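Local coordinates for protein Alpha/beta hydrolase (Streptomyces albidoflavus, PDB 6KSU) that probably catalyses the release and head-to-tail macrolactamization of non-ribosomal peptides, as a stand-alone cyclase related to penicillin-binding proteins and beta-lactamases, at residues E71-T74 with P75-F79; T85-L88 with T89-V93; F155-A158 with C159-P163. All blocks are in the same frame, centred on the assembly; numbering follows the deposited sequence.

Contact 1: residues E71-T74 with P75-F79; sequences EPVT and PRTGF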
loop_
_atom_site.group_PDB
_atom_site.type_symbol
_atom_site.label_atom_id
_atom_site.label_comp_id
_atom_site.label_asym_id
_atom_site.label_seq_id
_atom_site.Cartn_x
_atom_site.Cartn_y
_atom_site.Cartn_z
ATOM N N GLU A 71 -25.162 -11.755 -6.899
ATOM C CA GLU A 71 -24.411 -12.821 -6.214
ATOM C C GLU A 71 -23.924 -12.383 -4.833
ATOM O O GLU A 71 -23.350 -11.299 -4.690
ATOM C CB GLU A 71 -23.222 -13.288 -7.048
ATOM C CG GLU A 71 -22.323 -14.250 -6.273
ATOM C CD GLU A 71 -21.582 -15.213 -7.165
ATOM O OE1 GLU A 71 -20.980 -16.174 -6.625
ATOM O OE2 GLU A 71 -21.599 -15.012 -8.401
ATOM N N PRO A 72 -24.141 -13.188 -3.802
ATOM C CA PRO A 72 -23.569 -12.878 -2.487
ATOM C C PRO A 72 -22.048 -13.029 -2.398
ATOM O O PRO A 72 -21.415 -13.828 -3.098
ATOM C CB PRO A 72 -24.252 -13.887 -1.550
ATOM C CG PRO A 72 -24.885 -14.917 -2.456
ATOM C CD PRO A 72 -25.201 -14.200 -3.729
ATOM N N VAL A 73 -21.484 -12.244 -1.481
ATOM C CA VAL A 73 -20.108 -12.402 -1.033
ATOM C C VAL A 73 -20.017 -13.652 -0.171
ATOM O O VAL A 73 -20.769 -13.800 0.797
ATOM C CB VAL A 73 -19.664 -11.179 -0.224
ATOM C CG1 VAL A 73 -18.395 -11.497 0.523
ATOM C CG2 VAL A 73 -19.574 -9.898 -1.119
ATOM N N THR A 74 -19.081 -14.532 -0.493
ATOM C CA THR A 74 -18.740 -15.644 0.373
ATOM C C THR A 74 -17.289 -15.512 0.793
ATOM O O THR A 74 -16.561 -14.655 0.280
ATOM C CB THR A 74 -18.987 -16.983 -0.340
ATOM O OG1 THR A 74 -17.957 -17.214 -1.300
ATOM C CG2 THR A 74 -20.333 -16.968 -1.057
ATOM N N PRO A 75 -16.835 -16.308 1.766
ATOM C CA PRO A 75 -15.397 -16.284 2.102
ATOM C C PRO A 75 -14.502 -16.681 0.939
ATOM O O PRO A 75 -13.322 -16.334 0.939
ATOM C CB PRO A 75 -15.296 -17.267 3.271
ATOM C CG PRO A 75 -16.646 -17.150 3.944
ATOM C CD PRO A 75 -17.614 -17.031 2.791
ATOM N N ARG A 76 -15.042 -17.359 -0.068
ATOM C CA ARG A 76 -14.285 -17.669 -1.270
ATOM C C ARG A 76 -14.095 -16.445 -2.164
ATOM O O ARG A 76 -13.089 -16.366 -2.884
ATOM C CB ARG A 76 -14.982 -18.790 -2.055
ATOM C CG ARG A 76 -14.004 -19.616 -2.917
ATOM C CD ARG A 76 -14.682 -20.458 -4.008
ATOM N NE ARG A 76 -13.763 -20.759 -5.113
ATOM C CZ ARG A 76 -14.129 -21.255 -6.293
ATOM N NH1 ARG A 76 -15.409 -21.515 -6.542
ATOM N NH2 ARG A 76 -13.219 -21.487 -7.232
ATOM N N THR A 77 -15.064 -15.524 -2.172
ATOM C CA THR A 77 -15.032 -14.365 -3.054
ATOM C C THR A 77 -13.689 -13.639 -2.959
ATOM O O THR A 77 -13.197 -13.334 -1.871
ATOM C CB THR A 77 -16.174 -13.397 -2.691
ATOM O OG1 THR A 77 -17.406 -14.113 -2.542
ATOM C CG2 THR A 77 -16.368 -12.374 -3.768
ATOM N N GLY A 78 -13.091 -13.373 -4.126
ATOM C CA GLY A 78 -11.893 -12.570 -4.199
ATOM C C GLY A 78 -12.170 -11.101 -4.473
ATOM O O GLY A 78 -12.930 -10.753 -5.385
ATOM N N PHE A 79 -11.508 -10.246 -3.706
ATOM C CA PHE A 79 -11.523 -8.799 -3.805
ATOM C C PHE A 79 -10.166 -8.295 -4.281
ATOM O O PHE A 79 -9.133 -8.895 -3.979
ATOM C CB PHE A 79 -11.830 -8.172 -2.439
ATOM C CG PHE A 79 -13.260 -8.391 -1.950
ATOM C CD1 PHE A 79 -14.117 -7.304 -1.795
ATOM C CD2 PHE A 79 -13.719 -9.666 -1.593
ATOM C CE1 PHE A 79 -15.407 -7.469 -1.344
ATOM C CE2 PHE A 79 -15.025 -9.859 -1.134
ATOM C CZ PHE A 79 -15.869 -8.766 -1.014
HETATM O O HOH W 1 -19.070 -14.413 -4.815
#
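Thr77 folds back onto Thr74, and its side chain illustrates how a hydroxyl can finish a turn that the backbone begins. The frame is a type I beta turn from Thr74 to Thr77, in which Thr77 N donates to Thr74 O over 3.0 Å. From there the Thr77 side chain can be followed outward. Thr77 CB lies 3.2 Å from Thr74 O. Its OG1 sits beside the backbone N and anti to the carbonyl carbon (chi1 -47°), which carries it back to Thr74; Thr74 N donates to Thr77 OG1 over 2.7 Å and nearly straight, at 164°. A water 2.8 Å from Thr77 OG1 also bonds to Pro72 O and Glu71 OE1. Within the turn, Thr74 OG1 receives a weak bond from Arg76 N at 3.2 Å, as in an ST turn, while Pro75, in the second position, has no N-H to offer. Beneath these polar links, Val73 CG2 meets Phe79 CZ at 3.9 Å, the two side chains crossing at about a right angle, and both residues touch Gln48 on strand 46-53. Gln48 in turn donates its amide to both Thr74 O and Thr77 O, and Arg76 reaches out to a salt bridge with Glu209. Held by the Thr74 amide and by a water, Thr77 OG1 is probably well fixed in its rotation: the buried hydroxyl satisfies a backbone N-H of the turn, and the water links it onward to Pro72 O and the Glu71 carboxylate.

Contact 2: residues T85-L88 with T89-V93; sequences TKFL and TAELV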
loop_
_atom_site.group_PDB
_atom_site.type_symbol
_atom_site.label_atom_id
_atom_site.label_comp_id
_atom_site.label_asym_id
_atom_site.label_seq_id
_atom_site.Cartn_x
_atom_site.Cartn_y
_atom_site.Cartn_z
ATOM N N THR A 85 -1.163 -5.944 -2.471
ATOM C CA THR A 85 -0.359 -6.886 -3.248
ATOM C C THR A 85 1.132 -6.814 -2.896
ATOM O O THR A 85 1.858 -7.814 -3.021
ATOM C CB THR A 85 -0.564 -6.603 -4.749
ATOM O OG1 THR A 85 -1.957 -6.731 -5.098
ATOM C CG2 THR A 85 0.259 -7.577 -5.614
ATOM N N LYS A 86 1.612 -5.634 -2.485
ATOM C CA LYS A 86 3.043 -5.456 -2.227
ATOM C C LYS A 86 3.516 -6.328 -1.073
ATOM O O LYS A 86 4.694 -6.706 -1.013
ATOM C CB LYS A 86 3.339 -3.977 -1.928
ATOM C CG LYS A 86 3.217 -3.104 -3.134
ATOM C CD LYS A 86 3.297 -1.635 -2.764
ATOM C CE LYS A 86 3.381 -0.822 -4.034
ATOM N NZ LYS A 86 2.029 -0.648 -4.644
ATOM N N PHE A 87 2.626 -6.640 -0.138
ATOM C CA PHE A 87 3.012 -7.517 0.958
ATOM C C PHE A 87 3.264 -8.942 0.462
ATOM O O PHE A 87 4.161 -9.620 0.957
ATOM C CB PHE A 87 1.936 -7.442 2.042
ATOM C CG PHE A 87 2.061 -8.463 3.138
ATOM C CD1 PHE A 87 3.044 -8.357 4.100
ATOM C CD2 PHE A 87 1.128 -9.478 3.251
ATOM C CE1 PHE A 87 3.143 -9.283 5.143
ATOM C CE2 PHE A 87 1.216 -10.409 4.284
ATOM C CZ PHE A 87 2.233 -10.309 5.229
ATOM N N LEU A 88 2.543 -9.384 -0.560
ATOM C CA LEU A 88 2.776 -10.737 -1.062
ATOM C C LEU A 88 3.975 -10.770 -1.992
ATOM O O LEU A 88 4.777 -11.713 -1.944
ATOM C CB LEU A 88 1.516 -11.245 -1.751
ATOM C CG LEU A 88 0.507 -11.239 -0.600
ATOM C CD1 LEU A 88 -0.644 -10.282 -0.866
ATOM C CD2 LEU A 88 0.026 -12.627 -0.299
ATOM N N THR A 89 4.126 -9.725 -2.807
ATOM C CA THR A 89 5.329 -9.567 -3.610
ATOM C C THR A 89 6.569 -9.516 -2.725
ATOM O O THR A 89 7.588 -10.161 -3.019
ATOM C CB THR A 89 5.215 -8.304 -4.462
ATOM O OG1 THR A 89 4.332 -8.581 -5.548
ATOM C CG2 THR A 89 6.608 -7.889 -5.012
ATOM N N ALA A 90 6.499 -8.745 -1.631
ATOM C CA ALA A 90 7.608 -8.716 -0.686
ATOM C C ALA A 90 7.844 -10.095 -0.111
ATOM O O ALA A 90 8.993 -10.536 0.028
ATOM C CB ALA A 90 7.336 -7.731 0.442
ATOM N N GLU A 91 6.759 -10.793 0.222
ATOM C CA GLU A 91 6.885 -12.135 0.752
ATOM C C GLU A 91 7.532 -13.064 -0.272
ATOM O O GLU A 91 8.389 -13.887 0.071
ATOM C CB GLU A 91 5.505 -12.619 1.178
ATOM C CG GLU A 91 5.075 -12.133 2.590
ATOM C CD GLU A 91 3.887 -12.960 3.118
ATOM O OE1 GLU A 91 3.131 -13.481 2.278
ATOM O OE2 GLU A 91 3.722 -13.119 4.345
ATOM N N LEU A 92 7.147 -12.918 -1.536
ATOM C CA LEU A 92 7.736 -13.697 -2.607
ATOM C C LEU A 92 9.224 -13.395 -2.741
ATOM O O LEU A 92 10.053 -14.311 -2.812
ATOM C CB LEU A 92 6.988 -13.388 -3.897
ATOM C CG LEU A 92 7.423 -14.171 -5.121
ATOM C CD1 LEU A 92 7.416 -15.644 -4.786
ATOM C CD2 LEU A 92 6.475 -13.862 -6.277
ATOM N N VAL A 93 9.582 -12.104 -2.746
ATOM C CA VAL A 93 10.986 -11.712 -2.856
ATOM C C VAL A 93 11.786 -12.276 -1.686
ATOM O O VAL A 93 12.910 -12.777 -1.856
ATOM C CB VAL A 93 11.109 -10.167 -2.935
ATOM C CG1 VAL A 93 12.550 -9.738 -2.799
ATOM C CG2 VAL A 93 10.537 -9.641 -4.216
#
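Four successive backbone bonds, from the amides of Thr89, Ala90, Glu91 and Leu92 to the carbonyl oxygens of Thr85, Lys86, Phe87 and Leu88, define regular alpha-helix, the straightest being Thr89 N to Thr85 O at 3.0 Å and 175°. On that scaffold Phe87 and Glu91 stand one turn apart. The ring of Phe87, its CG anti to the backbone N (chi1 170°), leans up the helix, and the extended Glu91 chain passes over one of its faces. Glu91 CG lies 4.2 Å above the Phe87 ring plane, toward the rim; farther out, Glu91 OE2 comes to 3.3 Å from Phe87 CZ, with ring and carboxylate planes 35° apart. Glu91 OE2 is hydrogen-bonded to His271 NE2, and the His271 ring itself meets Phe87. The other oxygen, Glu91 OE1, is buried and finds no polar partner in the model; it lies 4.1 Å from Leu88 CD2, on a side chain running alongside in the same direction. Elsewhere on the helix, Thr85 CG2 lies 4.2 Å from Thr89 OG1, whose hydroxyl bonds to Ala253 O and Trp194 NE1. Lys86 points away from this packing: its NZ bonds to Asn176 OD1 and Ala254 O and, weakly, to Ser83 OG and Tyr174 OH, a grouping consistent with the SxxK and YxN motifs of the penicillin-binding-protein fold. For Glu91, a buried oxygen without a polar partner, on a carboxylate laid over a ring face, would probably disfavour the anion, a cost that the bond to His271 may offset.

Contact 3: residues F155-A158 with C159-P163; sequences FAAA and CARQP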
loop_
_atom_site.group_PDB
_atom_site.type_symbol
_atom_site.label_atom_id
_atom_site.label_comp_id
_atom_site.label_asym_id
_atom_site.label_seq_id
_atom_site.Cartn_x
_atom_site.Cartn_y
_atom_site.Cartn_z
ATOM N N PHE A 155 9.893 -3.661 -19.484
ATOM C CA PHE A 155 9.483 -2.616 -18.551
ATOM C C PHE A 155 10.669 -2.136 -17.741
ATOM O O PHE A 155 10.789 -0.939 -17.452
ATOM C CB PHE A 155 8.383 -3.140 -17.630
ATOM C CG PHE A 155 8.035 -2.211 -16.495
ATOM C CD1 PHE A 155 7.001 -1.294 -16.624
ATOM C CD2 PHE A 155 8.715 -2.281 -15.288
ATOM C CE1 PHE A 155 6.657 -0.439 -15.578
ATOM C CE2 PHE A 155 8.388 -1.432 -14.247
ATOM C CZ PHE A 155 7.353 -0.504 -14.392
ATOM N N ALA A 156 11.523 -3.070 -17.334
ATOM C CA ALA A 156 12.756 -2.737 -16.635
ATOM C C ALA A 156 13.556 -1.687 -17.392
ATOM O O ALA A 156 14.019 -0.700 -16.807
ATOM C CB ALA A 156 13.587 -4.002 -16.456
ATOM N N ALA A 157 13.731 -1.888 -18.700
ATOM C CA ALA A 157 14.460 -0.913 -19.510
ATOM C C ALA A 157 13.810 0.458 -19.429
ATOM O O ALA A 157 14.486 1.458 -19.166
ATOM C CB ALA A 157 14.537 -1.387 -20.962
ATOM N N ALA A 158 12.486 0.516 -19.616
ATOM C CA ALA A 158 11.781 1.795 -19.660
ATOM C C ALA A 158 11.977 2.591 -18.380
ATOM O O ALA A 158 12.022 3.826 -18.415
ATOM C CB ALA A 158 10.289 1.576 -19.916
ATOM N N CYS A 159 12.088 1.914 -17.234
ATOM C CA CYS A 159 12.377 2.649 -16.003
ATOM C C CYS A 159 13.734 3.328 -16.084
ATOM O O CYS A 159 13.910 4.445 -15.578
ATOM C CB CYS A 159 12.347 1.721 -14.791
ATOM S SG CYS A 159 10.846 0.826 -14.576
ATOM N N ALA A 160 14.707 2.657 -16.708
ATOM C CA ALA A 160 16.065 3.179 -16.757
ATOM C C ALA A 160 16.112 4.532 -17.457
ATOM O O ALA A 160 16.860 5.425 -17.041
ATOM C CB ALA A 160 16.986 2.171 -17.446
ATOM N N ARG A 161 15.309 4.712 -18.505
ATOM C CA ARG A 161 15.219 6.002 -19.191
ATOM C C ARG A 161 14.301 6.985 -18.467
ATOM O O ARG A 161 13.542 7.727 -19.091
ATOM C CB ARG A 161 14.768 5.783 -20.636
ATOM C CG ARG A 161 13.388 5.155 -20.802
ATOM C CD ARG A 161 13.069 4.820 -22.258
ATOM N NE ARG A 161 13.377 3.426 -22.584
ATOM C CZ ARG A 161 12.487 2.534 -23.013
ATOM N NH1 ARG A 161 11.217 2.882 -23.177
ATOM N NH2 ARG A 161 12.870 1.290 -23.281
ATOM N N GLN A 162 14.356 7.011 -17.137
ATOM C CA GLN A 162 13.515 7.883 -16.343
ATOM C C GLN A 162 14.399 8.467 -15.251
ATOM O O GLN A 162 15.062 7.706 -14.527
ATOM C CB GLN A 162 12.325 7.148 -15.722
ATOM C CG GLN A 162 11.223 8.058 -15.253
ATOM C CD GLN A 162 10.447 8.657 -16.407
ATOM O OE1 GLN A 162 10.255 8.014 -17.445
ATOM N NE2 GLN A 162 9.994 9.898 -16.234
ATOM N N PRO A 163 14.430 9.786 -15.100
ATOM C CA PRO A 163 15.262 10.384 -14.049
ATOM C C PRO A 163 14.839 9.904 -12.669
ATOM O O PRO A 163 13.652 9.840 -12.351
ATOM C CB PRO A 163 15.030 11.892 -14.225
ATOM C CG PRO A 163 13.765 12.009 -15.000
ATOM C CD PRO A 163 13.686 10.792 -15.871
#
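Phe155 places its CG anti to the backbone N (chi1 171°) while Cys159 keeps SG beside its own N (chi1 -56°), and these two choices, one helical turn apart, bring sulfur to ring. Cys159 SG lies 3.9 Å from the centroid of the Phe155 ring, approaching obliquely at 34° off the normal, and its nearest ring atom is Phe155 CE2, at 3.4 Å. The backbone beneath is alpha-helical at first, Cys159 N donating to Phe155 O over 3.1 Å, but the later bonds of this C-terminal turn are weak, and Ala157 O takes in both Ala160 N and Arg161 N. Arg161 is the first residue to leave helical geometry. Its CG sits between the backbone N and the carbonyl carbon, and the chain, bent at chi3, turns back along the helix. Ala158 CA lies 3.5 Å from the Arg161 guanidinium plane, over its centre, while Arg161 NH2 approaches Ala157 CB obliquely, at 3.9 Å. On the other face of helix 153-160, the Cys sulfur-aromatic contact packs against Thr177 of helix 176-189, within the helical part of the beta-lactamase and penicillin-binding-protein-like fold.

Overall arrangement
Read from the N terminus, the three contacts come in series, and none nests in or crosses another. Contact 1 closes a tight turn in the loop leading from strand 56-63 to strand 79-80, beside the edge of the seven-stranded sheet. A few residues later the chain enters helix 85-98, where contact 2 spans the first turns in the interior; its centre is about 23 Å from that of contact 1. Contact 3 ends helix 153-160, about 22 Å from contact 2 between centres and 38 Å from contact 1. Helix 176-189 relates the last two, receiving side chains from both helices, so the series leads from sheet edge through the buried helix to an outlying one.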